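Local coordinates for protein tryparedoxin (Crithidia fasciculata, PDB 1O8X) that probably works as a thioredoxin-like dithiol-disulfide oxidoreductase, relaying reducing equivalents from trypanothione to peroxidases in the trypanosomatid defence against oxidative stress, at residues L30-F35 and P110-V115; E64-T69 and P85-P90. The protein carries 1 engineered substitution. All coordinates share one frame; numbering follows the deposited sequence.

Contact 1: residues L30-F35 and P110-V115; sequences LVFFYF and PTLIGV
Pro110 meets Tyr34 where two antiparallel strands in the middle of the thioredoxin-fold sheet, 30-36 and 111-116, begin to pair. The peptide bond before Pro110 is cis, as at the cis-proline that precedes this strand in thioredoxins, and the Pro110 ring also touches Pro42 of helix 41-57, two residues after Cys40 of the redox motif, whose second cysteine is the engineered Ala43 here. The phenol and the pyrrolidine lie side by side and point the same way, with Tyr34 CE1 3.7 Å from Pro110 CB. Tyr34 CG stands anti to its backbone N (chi1 -179°), which takes the ring alongside the proline, while OH goes on to hydrogen-bond Thr47. Thr111 exchanges both backbone bonds with Phe35; its carbonyl oxygen accepts Phe35 N at 2.9 Å and also lies at the edge of the Phe35 ring, in its plane. Thr111 OG1 turns back to Ser108 O. Leu112, a non-hydrogen-bonded partner of Tyr34, inserts its CD1 between two aromatic residues, 3.7 Å from both Phe32 CB and Tyr34 CB, and its side chain continues to Leu50 of helix 41-57. On the other face of the sheet, Ile113 is paired with Phe33, and Phe33 N donates to Ile113 O across 2.8 Å. Phe33 and Phe35 project from this face against Leu100 of helix 94-103. Gly114 brings bare backbone up to Phe32, whose ring atom CD2 approaches Gly114 CA to 3.6 Å while Leu30 CG lies over the rim of one face. Val115 closes the ladder with two nearly straight bonds to Val31, the one from Val31 N to Val115 O having an N-H...O angle of 175°. The side chain of Val115 crosses that of Phe33 at about a right angle, and Val115 CG2 rests 3.7 Å from Phe33 CE1.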
# COMPACT_ATOMS: atom_id res chain seq x y z
N LEU A 30 1.40 2.34 11.01
CA LEU A 30 1.39 3.17 9.81
C LEU A 30 0.99 2.26 8.65
O LEU A 30 1.51 1.14 8.54
CB LEU A 30 2.77 3.76 9.58
CG LEU A 30 2.96 4.56 8.28
CD1 LEU A 30 2.13 5.82 8.20
CD2 LEU A 30 4.43 4.88 8.13
N VAL A 31 0.08 2.72 7.80
CA VAL A 31 -0.39 1.91 6.69
C VAL A 31 -0.03 2.60 5.40
O VAL A 31 -0.43 3.74 5.17
CB VAL A 31 -1.92 1.69 6.77
CG1 VAL A 31 -2.41 0.94 5.54
CG2 VAL A 31 -2.26 0.91 8.04
N PHE A 32 0.73 1.91 4.55
CA PHE A 32 1.05 2.44 3.24
C PHE A 32 0.13 1.83 2.20
O PHE A 32 0.14 0.60 2.00
CB PHE A 32 2.48 2.08 2.84
CG PHE A 32 3.54 2.84 3.57
CD1 PHE A 32 4.27 2.19 4.56
CD2 PHE A 32 3.86 4.16 3.23
CE1 PHE A 32 5.28 2.84 5.24
CE2 PHE A 32 4.87 4.83 3.91
CZ PHE A 32 5.60 4.17 4.91
N PHE A 33 -0.61 2.67 1.49
CA PHE A 33 -1.35 2.25 0.30
C PHE A 33 -0.40 2.27 -0.88
O PHE A 33 0.19 3.31 -1.19
CB PHE A 33 -2.52 3.20 0.05
CG PHE A 33 -3.52 3.21 1.16
CD1 PHE A 33 -3.77 4.38 1.87
CD2 PHE A 33 -4.22 2.05 1.50
CE1 PHE A 33 -4.72 4.41 2.90
CE2 PHE A 33 -5.15 2.06 2.53
CZ PHE A 33 -5.41 3.25 3.23
N TYR A 34 -0.22 1.11 -1.51
CA TYR A 34 0.68 0.96 -2.65
C TYR A 34 -0.14 0.83 -3.91
O TYR A 34 -0.78 -0.19 -4.14
CB TYR A 34 1.58 -0.26 -2.46
CG TYR A 34 2.56 -0.46 -3.61
CD1 TYR A 34 3.22 0.62 -4.19
CD2 TYR A 34 2.83 -1.74 -4.11
CE1 TYR A 34 4.13 0.45 -5.23
CE2 TYR A 34 3.75 -1.92 -5.17
CZ TYR A 34 4.40 -0.82 -5.70
OH TYR A 34 5.31 -0.94 -6.73
N PHE A 35 -0.15 1.90 -4.70
CA PHE A 35 -0.89 1.92 -5.97
C PHE A 35 0.05 1.46 -7.07
O PHE A 35 1.10 2.07 -7.31
CB PHE A 35 -1.39 3.34 -6.26
CG PHE A 35 -2.30 3.88 -5.20
CD1 PHE A 35 -1.78 4.50 -4.06
CD2 PHE A 35 -3.69 3.73 -5.30
CE1 PHE A 35 -2.63 4.97 -3.06
CE2 PHE A 35 -4.53 4.22 -4.29
CZ PHE A 35 -3.99 4.83 -3.18
N PRO A 110 4.09 3.75 -10.08
CA PRO A 110 3.73 3.42 -8.69
C PRO A 110 3.64 4.65 -7.79
O PRO A 110 4.36 5.63 -8.00
CB PRO A 110 4.89 2.52 -8.24
CG PRO A 110 6.07 2.99 -9.07
CD PRO A 110 5.49 3.38 -10.40
N THR A 111 2.78 4.57 -6.76
CA THR A 111 2.65 5.64 -5.76
C THR A 111 2.48 4.96 -4.42
O THR A 111 1.84 3.92 -4.34
CB THR A 111 1.45 6.53 -6.10
OG1 THR A 111 1.79 7.35 -7.23
CG2 THR A 111 1.16 7.54 -5.00
N LEU A 112 3.05 5.56 -3.38
CA LEU A 112 2.98 4.97 -2.04
C LEU A 112 2.61 6.06 -1.05
O LEU A 112 3.37 7.02 -0.90
CB LEU A 112 4.35 4.36 -1.74
CG LEU A 112 4.58 3.44 -0.55
CD1 LEU A 112 3.75 2.21 -0.67
CD2 LEU A 112 6.04 3.07 -0.49
N ILE A 113 1.46 5.90 -0.39
CA ILE A 113 0.92 6.90 0.53
C ILE A 113 0.75 6.29 1.90
O ILE A 113 0.07 5.28 2.06
CB ILE A 113 -0.40 7.43 -0.02
CG1 ILE A 113 -0.07 8.07 -1.38
CG2 ILE A 113 -1.11 8.39 0.97
CD1 ILE A 113 -1.07 8.93 -1.97
N GLY A 114 1.35 6.92 2.90
CA GLY A 114 1.28 6.40 4.26
C GLY A 114 0.33 7.20 5.12
O GLY A 114 0.39 8.43 5.13
N VAL A 115 -0.57 6.48 5.78
CA VAL A 115 -1.53 7.07 6.70
C VAL A 115 -1.43 6.40 8.07
O VAL A 115 -1.08 5.22 8.17
CB VAL A 115 -2.99 7.00 6.14
CG1 VAL A 115 -3.07 7.58 4.73
CG2 VAL A 115 -3.54 5.60 6.16

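Contact 2: residues E64-T69 and P85-P90; sequences EVVFCT and PWLAVP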
# COMPACT_ATOMS: atom_id res chain seq x y z
N GLU A 64 2.51 -1.47 7.73
CA GLU A 64 1.99 -2.47 6.81
C GLU A 64 1.83 -1.84 5.45
O GLU A 64 1.72 -0.62 5.36
CB GLU A 64 0.63 -2.98 7.34
CG GLU A 64 0.04 -4.17 6.59
CD GLU A 64 1.01 -5.33 6.47
OE1 GLU A 64 1.80 -5.37 5.49
OE2 GLU A 64 1.00 -6.19 7.36
N VAL A 65 1.83 -2.67 4.41
CA VAL A 65 1.60 -2.22 3.03
C VAL A 65 0.31 -2.88 2.53
O VAL A 65 0.11 -4.09 2.70
CB VAL A 65 2.80 -2.56 2.10
CG1 VAL A 65 2.48 -2.18 0.66
CG2 VAL A 65 4.04 -1.82 2.55
N VAL A 66 -0.57 -2.07 1.94
CA VAL A 66 -1.82 -2.54 1.36
C VAL A 66 -1.80 -2.22 -0.13
O VAL A 66 -1.85 -1.06 -0.52
CB VAL A 66 -3.03 -1.89 2.05
CG1 VAL A 66 -4.33 -2.36 1.40
CG2 VAL A 66 -3.03 -2.21 3.54
N PHE A 67 -1.70 -3.25 -0.95
CA PHE A 67 -1.73 -3.09 -2.40
C PHE A 67 -3.12 -2.67 -2.88
O PHE A 67 -4.12 -3.34 -2.57
CB PHE A 67 -1.30 -4.41 -3.05
CG PHE A 67 -1.39 -4.43 -4.57
CD1 PHE A 67 -0.96 -3.36 -5.34
CD2 PHE A 67 -1.88 -5.57 -5.21
CE1 PHE A 67 -1.05 -3.42 -6.73
CE2 PHE A 67 -1.97 -5.62 -6.59
CZ PHE A 67 -1.55 -4.54 -7.35
N CYS A 68 -3.15 -1.55 -3.60
CA CYS A 68 -4.35 -0.96 -4.19
C CYS A 68 -4.18 -1.02 -5.70
O CYS A 68 -3.47 -0.22 -6.29
CB CYS A 68 -4.48 0.48 -3.72
SG CYS A 68 -4.74 0.64 -1.95
N THR A 69 -4.83 -2.00 -6.32
CA THR A 69 -4.55 -2.32 -7.70
C THR A 69 -5.14 -1.36 -8.76
O THR A 69 -6.25 -0.87 -8.61
CB THR A 69 -4.99 -3.77 -7.95
OG1 THR A 69 -4.52 -4.19 -9.22
CG2 THR A 69 -6.52 -3.90 -8.02
N PRO A 85 4.60 -9.68 -0.50
CA PRO A 85 4.52 -10.28 0.85
C PRO A 85 3.48 -9.66 1.80
O PRO A 85 3.31 -10.15 2.92
CB PRO A 85 5.93 -10.04 1.40
CG PRO A 85 6.31 -8.70 0.80
CD PRO A 85 5.71 -8.71 -0.59
N TRP A 86 2.82 -8.58 1.37
CA TRP A 86 1.98 -7.76 2.25
C TRP A 86 0.49 -8.00 1.96
O TRP A 86 0.09 -9.12 1.59
CB TRP A 86 2.39 -6.28 2.12
CG TRP A 86 2.60 -5.83 0.69
CD1 TRP A 86 1.64 -5.77 -0.30
CD2 TRP A 86 3.82 -5.43 0.09
NE1 TRP A 86 2.21 -5.33 -1.47
CE2 TRP A 86 3.55 -5.12 -1.27
CE3 TRP A 86 5.13 -5.26 0.55
CZ2 TRP A 86 4.55 -4.70 -2.15
CZ3 TRP A 86 6.11 -4.84 -0.31
CH2 TRP A 86 5.82 -4.57 -1.66
N LEU A 87 -0.34 -6.97 2.17
CA LEU A 87 -1.80 -7.14 2.05
C LEU A 87 -2.32 -6.53 0.77
O LEU A 87 -1.60 -5.80 0.09
CB LEU A 87 -2.50 -6.49 3.25
CG LEU A 87 -1.95 -6.80 4.63
CD1 LEU A 87 -2.79 -6.11 5.70
CD2 LEU A 87 -1.90 -8.28 4.87
N ALA A 88 -3.59 -6.81 0.45
CA ALA A 88 -4.24 -6.20 -0.71
C ALA A 88 -5.70 -5.95 -0.47
O ALA A 88 -6.38 -6.74 0.20
CB ALA A 88 -4.08 -7.09 -1.94
N VAL A 89 -6.20 -4.85 -1.02
CA VAL A 89 -7.65 -4.66 -1.13
C VAL A 89 -8.14 -5.72 -2.10
O VAL A 89 -7.56 -5.89 -3.18
CB VAL A 89 -8.02 -3.25 -1.66
CG1 VAL A 89 -9.54 -3.12 -1.83
CG2 VAL A 89 -7.48 -2.16 -0.72
N PRO A 90 -9.18 -6.47 -1.75
CA PRO A 90 -9.66 -7.52 -2.65
C PRO A 90 -10.07 -6.95 -4.00
O PRO A 90 -10.58 -5.83 -4.05
CB PRO A 90 -10.86 -8.11 -1.90
CG PRO A 90 -10.61 -7.79 -0.46
CD PRO A 90 -9.96 -6.43 -0.49
O HOH W 1 -6.02 -4.04 -4.65
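Trp86 lays its indole across Val65 at the start of a short parallel pairing between strands 63-69 and 87-88. Trp86 CB sits 3.2 Å from Val65 O and also borders Glu64 OE1. That carboxylate oxygen is gripped twice, by Val65 N and by Tyr54 OH, which probably restrains the acid beside the tryptophan. With chi1 at 45°, CG stands between the backbone N and the carbonyl carbon, which sets the ring over the valine. CG and CD2 both lie against Val65 CB, and CD1 remains near Val65 O. The five-membered ring of Trp86 receives a CH-pi contact: Val65 CG1 stands 3.5 Å from the ring centroid, only 7° off the normal. Pro85 CD lies over the opposite face, toward its rim. At the edge of the ring, near its plane, Phe67 CB approaches Trp86 NE1 to 4.0 Å; this nitrogen is buried and has no hydrogen-bond partner in the model. On the six-membered ring, CE3 still touches Val65 CB, and beyond these two segments the indole packs on Leu50 and Ile51 of helix 41-57 and meets Tyr54 edge-to-face.

Three backbone bonds follow the indole: Leu87 N to Val65 O, Phe67 N to Leu87 O at 2.8 Å, and Val89 N to Phe67 O. A water extends this ladder by donating to Phe67 O and Val89 O and accepting from Thr69 N, so Phe67 O takes two donors. On the face of the sheet that carries Val66 and Leu87, Val66 CG1 packs 3.8 Å from Val89 CG2, and Leu87 CD1 meets Glu64 CG at 3.5 Å. Ala88 CB lies beside Phe67 CB on the opposite face, where Ala88 packs on Phe77 and Phe81 of helix 74-81. Two parallel strands joined through that helix form a beta-alpha-beta crossover of the thioredoxin fold.

Overall arrangement
From the N terminus the chain first lays down strands 13-16 and 19-22, then strand 30-36, whose partner in contact 1 arrives only after 74 intervening residues. That long loop includes helix 41-57 and all of contact 2, which closes a much shorter loop of its own around helix 74-81; the two contacts are therefore nested. Strands 30-36 and 63-69 are neighbours, and bonds such as Val66 N to Phe32 O and Cys68 N to Tyr34 O probably join the contacts directly. With that pairing, the two contacts give the sheet order 87-88, 63-69, 30-36, 111-116, with strand 13-16 continuing beyond 87-88 and strand 122-124 beyond 111-116.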